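Local coordinates for 2-dehydropantoate 2-reductase (Enterococcus faecium DO, PDB 5X20), which probably catalyses the NADPH-dependent reduction of ketopantoate to pantoate in pantothenate biosynthesis, and is captured here with NAD and a phenylamino-oxoacetic acid, at residues 197-202 against 259-264; 267-272 against 307-312. All coordinates share one frame; numbering follows the deposited sequence.

Contact 1: 197-202 against 259-264; sequences LCTILD and PSMYQD. With AOT (2-oxidanylidene-2-phenylazanyl-ethanoic acid), chain H.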
# COMPACT_ATOMS: atom_id res chain seq x y z
N LEU A 197 -5.80 -2.93 4.05
CA LEU A 197 -5.75 -1.47 3.91
C LEU A 197 -5.21 -0.76 5.17
O LEU A 197 -4.34 0.11 5.07
CB LEU A 197 -7.09 -0.89 3.51
CG LEU A 197 -7.64 -1.30 2.17
CD1 LEU A 197 -9.05 -0.72 2.02
CD2 LEU A 197 -6.74 -0.85 1.03
N CYS A 198 -5.67 -1.19 6.34
CA CYS A 198 -5.12 -0.64 7.62
C CYS A 198 -3.63 -0.93 7.78
O CYS A 198 -2.88 -0.07 8.16
CB CYS A 198 -5.90 -1.15 8.83
SG CYS A 198 -7.55 -0.44 8.99
N THR A 199 -3.24 -2.16 7.49
CA THR A 199 -1.87 -2.53 7.57
C THR A 199 -0.95 -1.72 6.65
O THR A 199 0.11 -1.31 7.06
CB THR A 199 -1.74 -3.98 7.20
OG1 THR A 199 -2.44 -4.77 8.19
CG2 THR A 199 -0.28 -4.42 7.15
N ILE A 200 -1.35 -1.54 5.41
CA ILE A 200 -0.54 -0.85 4.42
C ILE A 200 -0.54 0.64 4.67
O ILE A 200 0.50 1.31 4.53
CB ILE A 200 -1.00 -1.21 2.98
CG1 ILE A 200 -0.46 -2.58 2.58
CG2 ILE A 200 -0.53 -0.20 1.96
CD1 ILE A 200 1.04 -2.68 2.53
N LEU A 201 -1.68 1.17 5.10
CA LEU A 201 -1.77 2.61 5.30
C LEU A 201 -1.35 3.08 6.67
O LEU A 201 -1.21 4.28 6.89
CB LEU A 201 -3.17 3.10 4.98
CG LEU A 201 -3.46 3.05 3.49
CD1 LEU A 201 -4.96 3.22 3.30
CD2 LEU A 201 -2.70 4.13 2.74
N ASP A 202 -1.19 2.14 7.59
CA ASP A 202 -0.87 2.43 8.98
C ASP A 202 -1.93 3.35 9.64
O ASP A 202 -1.63 4.46 10.05
CB ASP A 202 0.53 3.07 9.08
CG ASP A 202 1.06 3.10 10.50
OD1 ASP A 202 0.47 2.45 11.40
OD2 ASP A 202 2.04 3.79 10.71
N PRO A 259 -7.12 -3.72 13.06
CA PRO A 259 -7.44 -5.07 12.76
C PRO A 259 -6.32 -6.02 13.14
O PRO A 259 -5.14 -5.62 13.26
CB PRO A 259 -7.60 -5.05 11.21
CG PRO A 259 -7.78 -3.63 10.85
CD PRO A 259 -7.02 -2.88 11.86
N SER A 260 -6.66 -7.29 13.18
CA SER A 260 -5.71 -8.31 13.54
C SER A 260 -4.44 -8.31 12.67
O SER A 260 -3.34 -8.57 13.16
CB SER A 260 -6.39 -9.68 13.54
OG SER A 260 -6.65 -10.17 12.23
N MET A 261 -4.61 -8.08 11.37
CA MET A 261 -3.48 -8.14 10.44
C MET A 261 -2.50 -7.03 10.75
O MET A 261 -1.32 -7.22 10.72
CB MET A 261 -3.95 -8.04 9.01
CG MET A 261 -2.82 -8.18 7.97
SD MET A 261 -3.48 -8.21 6.27
CE MET A 261 -4.31 -9.78 6.23
N TYR A 262 -3.01 -5.87 11.11
CA TYR A 262 -2.15 -4.77 11.59
C TYR A 262 -1.38 -5.14 12.84
O TYR A 262 -0.19 -4.94 12.92
CB TYR A 262 -3.02 -3.53 11.84
CG TYR A 262 -2.23 -2.35 12.31
CD1 TYR A 262 -1.75 -2.25 13.62
CD2 TYR A 262 -1.98 -1.29 11.44
CE1 TYR A 262 -1.02 -1.17 14.03
CE2 TYR A 262 -1.27 -0.19 11.86
CZ TYR A 262 -0.78 -0.14 13.16
OH TYR A 262 -0.06 0.94 13.54
N GLN A 263 -2.07 -5.73 13.82
CA GLN A 263 -1.42 -6.19 15.05
C GLN A 263 -0.35 -7.20 14.70
O GLN A 263 0.78 -7.11 15.20
CB GLN A 263 -2.41 -6.80 16.06
CG GLN A 263 -3.61 -5.92 16.48
CD GLN A 263 -3.27 -4.65 17.28
OE1 GLN A 263 -2.26 -3.99 17.05
NE2 GLN A 263 -4.12 -4.31 18.23
N ASP A 264 -0.66 -8.13 13.81
CA ASP A 264 0.32 -9.14 13.38
C ASP A 264 1.58 -8.53 12.83
O ASP A 264 2.67 -8.82 13.33
CB ASP A 264 -0.21 -10.08 12.31
CG ASP A 264 -1.21 -11.13 12.85
OD1 ASP A 264 -1.21 -11.41 14.08
OD2 ASP A 264 -1.98 -11.70 12.03
C1 AOT H . -13.22 -8.10 13.03
N1 AOT H . -11.93 -8.30 12.91
O1 AOT H . -12.04 -10.36 12.12
C2 AOT H . -13.85 -7.26 12.14
O2 AOT H . -9.46 -8.30 12.73
O3 AOT H . -9.26 -10.21 12.03
C8 AOT H . -9.97 -9.32 12.43
C7 AOT H . -11.42 -9.41 12.49
C4 AOT H . -15.20 -7.03 12.27
C6 AOT H . -15.94 -7.61 13.27
C5 AOT H . -15.31 -8.45 14.14
C3 AOT H . -13.96 -8.70 14.03
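Behind the oxoacid pocket of the helical C-terminal domain, C198 and T199 at the end of helix 180-201 pack against P259, M261 and Y262 at the start of helix 260-267. The two short helical pieces run 8.3 Å apart at 38°, and they come so close at T199 and Y262 that the CA atoms are 4.6 Å apart. C198 lays CB and SG against the CG-CD side of the P259 ring, CB lying 3.7 Å from CD. T199 turns OG1 toward the first turn of the other helix, 3.4 Å from CG of M261, while its hydrogen bond goes back to N195 O. The Y262 side chain swings out opposite its own N (chi1 -179°) and reaches across to D202 past the end of helix 180-201. C198 O sits at the ring edge, in plane, and Y262 OH gives a hydrogen bond to D202 OD1 (2.7 Å), nearly along the C-O axis of a carboxylate tilted modestly from the ring plane. On the ligand side, S260 grips AOT twice: its N reaches O2 at 3.0 Å in a nearly straight bond (171°), and OG meets O3 at 2.6 Å. N105 and N191 also bond to AOT. Helix 205-209 covers C198 and P259 through M205, helix 293-308 packs on I200, and the second subunit lies against L197, I200 and L201.

Contact 2: 267-272 against 307-312; sequences KNHRLT and DSLNVK. With NAD (nicotinamide-adenine-dinucleotide), chain G.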
# COMPACT_ATOMS: atom_id res chain seq x y z
N LYS A 267 2.62 -4.07 14.44
CA LYS A 267 2.96 -4.15 15.86
C LYS A 267 3.86 -5.32 16.24
O LYS A 267 4.88 -5.13 16.85
CB LYS A 267 1.68 -4.17 16.66
CG LYS A 267 1.93 -4.43 18.14
CD LYS A 267 0.80 -3.98 19.07
CE LYS A 267 1.10 -4.40 20.53
NZ LYS A 267 0.08 -5.36 21.06
N ASN A 268 3.53 -6.55 15.81
CA ASN A 268 4.28 -7.72 16.30
C ASN A 268 5.27 -8.31 15.34
O ASN A 268 5.93 -9.30 15.68
CB ASN A 268 3.30 -8.77 16.73
CG ASN A 268 2.47 -8.29 17.89
OD1 ASN A 268 2.99 -7.63 18.77
ND2 ASN A 268 1.23 -8.65 17.93
N HIS A 269 5.39 -7.74 14.15
CA HIS A 269 6.31 -8.26 13.16
C HIS A 269 6.11 -9.75 12.92
O HIS A 269 7.05 -10.52 12.80
CB HIS A 269 7.76 -7.95 13.56
CG HIS A 269 8.08 -6.50 13.46
ND1 HIS A 269 9.36 -6.01 13.55
CD2 HIS A 269 7.29 -5.42 13.25
CE1 HIS A 269 9.35 -4.70 13.40
NE2 HIS A 269 8.09 -4.32 13.23
N ARG A 270 4.86 -10.15 12.75
CA ARG A 270 4.52 -11.53 12.40
C ARG A 270 3.92 -11.59 10.97
O ARG A 270 3.31 -10.62 10.51
CB ARG A 270 3.54 -12.12 13.40
CG ARG A 270 4.16 -12.34 14.76
CD ARG A 270 3.09 -12.65 15.79
NE ARG A 270 2.50 -13.96 15.57
CZ ARG A 270 1.23 -14.26 15.83
NH1 ARG A 270 0.41 -13.33 16.32
NH2 ARG A 270 0.77 -15.49 15.60
N LEU A 271 4.08 -12.72 10.28
CA LEU A 271 3.45 -12.95 9.00
C LEU A 271 1.91 -12.85 9.11
O LEU A 271 1.35 -13.17 10.12
CB LEU A 271 3.81 -14.31 8.43
CG LEU A 271 5.22 -14.48 7.88
CD1 LEU A 271 5.49 -15.95 7.57
CD2 LEU A 271 5.45 -13.59 6.64
N THR A 272 1.29 -12.39 8.05
CA THR A 272 -0.15 -12.21 7.99
C THR A 272 -0.85 -13.37 7.26
O THR A 272 -0.24 -14.18 6.57
CB THR A 272 -0.53 -10.93 7.22
OG1 THR A 272 -0.31 -11.14 5.82
CG2 THR A 272 0.30 -9.73 7.73
N ASP A 307 8.27 -8.47 3.91
CA ASP A 307 9.68 -8.55 3.57
C ASP A 307 10.46 -7.33 4.06
O ASP A 307 11.63 -7.45 4.44
CB ASP A 307 9.89 -8.66 2.05
CG ASP A 307 9.26 -9.91 1.48
OD1 ASP A 307 8.98 -10.82 2.29
OD2 ASP A 307 9.03 -10.00 0.20
N SER A 308 9.87 -6.15 3.97
CA SER A 308 10.63 -4.91 4.30
C SER A 308 10.87 -4.81 5.79
O SER A 308 11.80 -4.16 6.22
CB SER A 308 9.89 -3.68 3.83
OG SER A 308 8.82 -3.39 4.69
N LEU A 309 10.04 -5.50 6.57
CA LEU A 309 10.24 -5.60 8.00
C LEU A 309 11.01 -6.87 8.39
O LEU A 309 11.18 -7.16 9.55
CB LEU A 309 8.91 -5.58 8.71
CG LEU A 309 8.13 -4.31 8.52
CD1 LEU A 309 6.79 -4.45 9.18
CD2 LEU A 309 8.90 -3.11 9.09
N ASN A 310 11.49 -7.59 7.39
CA ASN A 310 12.18 -8.85 7.64
C ASN A 310 11.41 -9.87 8.47
O ASN A 310 11.97 -10.56 9.32
CB ASN A 310 13.62 -8.66 8.13
CG ASN A 310 14.63 -9.28 7.18
OD1 ASN A 310 14.89 -10.49 7.23
ND2 ASN A 310 15.20 -8.47 6.30
N VAL A 311 10.11 -9.98 8.19
CA VAL A 311 9.28 -10.93 8.85
C VAL A 311 9.37 -12.30 8.14
O VAL A 311 9.14 -12.37 6.94
CB VAL A 311 7.88 -10.34 8.96
CG1 VAL A 311 6.87 -11.35 9.44
CG2 VAL A 311 7.93 -9.13 9.89
N LYS A 312 9.66 -13.34 8.95
CA LYS A 312 9.73 -14.80 8.60
C LYS A 312 9.46 -15.04 7.12
O LYS A 312 8.72 -16.04 6.80
CB LYS A 312 8.74 -15.61 9.46
CG LYS A 312 7.64 -14.77 10.11
CD LYS A 312 7.87 -14.53 11.60
CE LYS A 312 9.34 -14.38 11.97
NZ LYS A 312 9.80 -12.97 11.99
OXT LYS A 312 10.00 -14.23 6.29
PA NAD G . -3.02 -15.25 17.57
O1A NAD G . -1.92 -14.81 16.67
O2A NAD G . -3.27 -14.53 18.90
O5B NAD G . -2.76 -16.77 17.96
C5B NAD G . -2.51 -17.74 16.97
C4B NAD G . -1.44 -18.73 17.41
O4B NAD G . -0.21 -18.05 17.27
C3B NAD G . -1.52 -19.16 18.87
O3B NAD G . -1.08 -20.48 18.96
C2B NAD G . -0.55 -18.26 19.55
O2B NAD G . -0.01 -18.72 20.78
C1B NAD G . 0.50 -18.19 18.46
N9A NAD G . 1.31 -17.00 18.67
C8A NAD G . 0.87 -15.77 18.89
N7A NAD G . 1.90 -14.94 19.08
C5A NAD G . 3.01 -15.66 18.98
C6A NAD G . 4.45 -15.39 19.09
N6A NAD G . 4.92 -14.14 19.33
N1A NAD G . 5.25 -16.45 18.96
C2A NAD G . 4.82 -17.69 18.70
N3A NAD G . 3.53 -18.04 18.61
C4A NAD G . 2.61 -17.05 18.73
O3 NAD G . -4.29 -15.23 16.60
PN NAD G . -5.82 -14.94 16.97
O1N NAD G . -5.93 -13.41 17.00
O2N NAD G . -6.37 -15.75 18.11
O5D NAD G . -6.49 -15.35 15.58
C5D NAD G . -6.90 -16.69 15.36
C4D NAD G . -7.92 -16.79 14.21
O4D NAD G . -9.10 -16.05 14.58
C3D NAD G . -7.32 -16.10 13.00
O3D NAD G . -7.66 -16.76 11.80
C2D NAD G . -7.91 -14.70 13.05
O2D NAD G . -7.96 -14.04 11.78
C1D NAD G . -9.28 -14.99 13.63
N1N NAD G . -9.97 -13.88 14.26
C2N NAD G . -9.29 -13.12 15.15
C3N NAD G . -9.94 -12.02 15.75
C7N NAD G . -9.29 -11.15 16.80
O7N NAD G . -9.92 -10.23 17.28
N7N NAD G . -8.10 -11.47 17.34
C4N NAD G . -11.30 -11.81 15.44
C5N NAD G . -11.98 -12.68 14.55
C6N NAD G . -11.32 -13.73 13.98
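A Schellman motif ends helix 293-308 here, with N310 as its positive-phi C-prime residue, and it turns V311 of the C-terminal tail against H269 and L271 of the loop 267-272, which also carries the NAD-binding R270. Inside the turn N310 N bonds to D307 O at 3.0 Å, and V311 N reaches back to E306 O. V311 is the buried centre of the contact and uses its two methyls differently. CG1, anti to the backbone N (chi1 170°), presses on the loop backbone 3.2 Å from L271 N, whereas CG2 lies 3.3 Å from H269 O. On one flank of V311, CD1 of L309 comes to 4.2 Å from CD2 of the H269 ring, an oblique approach. On the other, L271 slides past V311, running in the opposite direction, with CD2 3.9 Å from CG1. K312, the last residue, also lies along L271, but it is poorly ordered, so its placement is uncertain. L265 of helix 260-267 packs against both L309 and V311. R270 leaves the backbone away from the tail, and its chain, bent at chi3, brings the guanidinium to the cofactor. The N7A-C8A edge of the adenine lies over one face of that group, with N7A above its centre. A single phosphate oxygen, O1A, lies at the guanidinium edge, in plane, and accepts from both terminal nitrogens of R270: NH1 at 2.8 Å (150°) and NH2 at 3.0 Å (139°).

Contact 1 is largely buried, whereas contact 2 lies at the surface; their centres are 11 Å apart. Helix 260-267 ties them together: contact 1 uses its beginning, and the 267-272 segment of contact 2 takes up where it ends. Q263 O is probably hydrogen-bonded to N268 N, M261 CG packs on T272 CG2, and D264 OD1, already salt-bridged to K79, makes a long, weak ion pair with R270 NH1. In contact 1 a tyrosine-aspartate hydrogen bond spans the segments; contact 2 joins its segments by van der Waals packing, including methyls on the loop backbone. In each, one segment also reaches a ligand: S260 the AOT carboxylate, R270 the NAD phosphate. Both contacts touch the second subunit.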